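Local atomic coordinates of Efb homologous protein (Staphylococcus aureus subsp. aureus Mu50, PDB entry 2NOJ), a protein that probably binds complement component C3 and hinders complement activation, as expected of a staphylococcal relative of the extracellular fibrinogen-binding protein. Residues K47-R50 with A51-I55. The protein carries 1 engineered substitution. Residues are numbered along the deposited sequence; the frame is centred on the assembly and turned at random.
Sequences KAQR and AVNLI
The amides of Q49 and N53 meet one turn apart, their planes 32° from each other. One face of the N53 amide is covered from within the helix: Q49 O stands almost directly over N53 CG at 3.3 Å, and Q49 NE2 is on the same side but displaced past the rim of the amide, 3.6 Å from N53 CG. Q49 brings its NE2 end alongside, with N53 CG near the plane of the Q49 amide rather than over its face. Its chain leaves with CG anti to the backbone N and then folds back at chi2 (64°), which carries the amide along the helix toward N53. Q49 OE1 is hydrogen-bonded to Q67, and N53 OD1 and ND2 to the backbone of the chain of another protein. The helix itself is held by i to i+4 bonds: A51 N to K47 O, V52 N to A48 O at 3.2 Å and nearly straight (176°), N53 N to Q49 O at 2.9 Å. R50 and L54 also pack against that other chain. Helix 42-54 is the second in the chain of a three-helix bundle: A48 and A51 pack on F36 and A32 of helix 24-39, while V52 and Q49 reach Q67 and I70 of helix 61-76.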
loop_
_atom_site.group_PDB
_atom_site.type_symbol
_atom_site.label_atom_id
_atom_site.label_comp_id
_atom_site.label_asym_id
_atom_site.label_seq_id
_atom_site.Cartn_x
_atom_site.Cartn_y
_atom_site.Cartn_z
ATOM N N LYS B 47 15.171 -1.869 8.094
ATOM C CA LYS B 47 15.443 -3.289 8.276
ATOM C C LYS B 47 15.128 -3.774 9.700
ATOM O O LYS B 47 14.586 -4.862 9.882
ATOM C CB LYS B 47 16.906 -3.596 7.918
ATOM C CG LYS B 47 17.278 -5.067 8.074
ATOM C CD LYS B 47 18.745 -5.303 7.758
ATOM C CE LYS B 47 19.136 -6.761 7.941
ATOM N NZ LYS B 47 20.576 -6.987 7.573
ATOM N N ALA B 48 15.451 -2.954 10.697
ATOM C CA ALA B 48 15.194 -3.309 12.088
ATOM C C ALA B 48 13.695 -3.305 12.423
ATOM O O ALA B 48 13.190 -4.224 13.091
ATOM C CB ALA B 48 15.950 -2.359 13.020
ATOM N N GLN B 49 12.971 -2.298 11.948
ATOM C CA GLN B 49 11.537 -2.233 12.252
ATOM C C GLN B 49 10.730 -3.394 11.639
ATOM O O GLN B 49 9.827 -3.952 12.287
ATOM C CB GLN B 49 10.944 -0.895 11.787
ATOM C CG GLN B 49 9.495 -0.739 12.135
ATOM C CD GLN B 49 9.267 -0.715 13.639
ATOM O OE1 GLN B 49 9.661 0.231 14.318
ATOM N NE2 GLN B 49 8.628 -1.756 14.163
ATOM N N ARG B 50 11.065 -3.740 10.394
ATOM C CA ARG B 50 10.396 -4.812 9.670
ATOM C C ARG B 50 10.733 -6.135 10.333
ATOM O O ARG B 50 9.868 -6.987 10.501
ATOM C CB ARG B 50 10.841 -4.824 8.205
ATOM C CG ARG B 50 9.994 -5.698 7.268
ATOM C CD ARG B 50 10.430 -5.510 5.809
ATOM N NE ARG B 50 9.348 -5.749 4.852
ATOM C CZ ARG B 50 9.157 -6.887 4.187
ATOM N NH1 ARG B 50 9.980 -7.918 4.361
ATOM N NH2 ARG B 50 8.140 -6.994 3.337
ATOM N N ALA B 51 11.986 -6.318 10.722
ATOM C CA ALA B 51 12.355 -7.567 11.372
ATOM C C ALA B 51 11.432 -7.792 12.579
ATOM O O ALA B 51 10.787 -8.833 12.700
ATOM C CB ALA B 51 13.810 -7.523 11.806
ATOM N N VAL B 52 11.374 -6.801 13.464
ATOM C CA VAL B 52 10.532 -6.864 14.663
ATOM C C VAL B 52 9.055 -7.099 14.301
ATOM O O VAL B 52 8.380 -7.922 14.918
ATOM C CB VAL B 52 10.654 -5.556 15.456
ATOM C CG1 VAL B 52 9.564 -5.477 16.503
ATOM C CG2 VAL B 52 12.052 -5.443 16.056
ATOM N N ASN B 53 8.554 -6.367 13.304
ATOM C CA ASN B 53 7.174 -6.546 12.871
ATOM C C ASN B 53 6.917 -7.946 12.366
ATOM O O ASN B 53 5.830 -8.485 12.583
ATOM C CB ASN B 53 6.792 -5.534 11.799
ATOM C CG ASN B 53 6.531 -4.152 12.385
ATOM O OD1 ASN B 53 6.120 -4.033 13.552
ATOM N ND2 ASN B 53 6.763 -3.098 11.589
ATOM N N LEU B 54 7.907 -8.548 11.710
ATOM C CA LEU B 54 7.759 -9.915 11.189
ATOM C C LEU B 54 7.489 -10.948 12.302
ATOM O O LEU B 54 6.877 -11.978 12.056
ATOM C CB LEU B 54 8.998 -10.332 10.385
ATOM C CG LEU B 54 9.339 -9.466 9.173
ATOM C CD1 LEU B 54 10.612 -9.997 8.490
ATOM C CD2 LEU B 54 8.152 -9.456 8.195
ATOM N N ILE B 55 7.954 -10.687 13.519
ATOM C CA ILE B 55 7.684 -11.608 14.623
ATOM C C ILE B 55 6.172 -11.575 14.806
ATOM O O ILE B 55 5.622 -10.621 15.334
ATOM C CB ILE B 55 8.347 -11.150 15.960
ATOM C CG1 ILE B 55 9.839 -10.933 15.763
ATOM C CG2 ILE B 55 8.149 -12.210 17.037
ATOM C CD1 ILE B 55 10.588 -10.777 17.040
#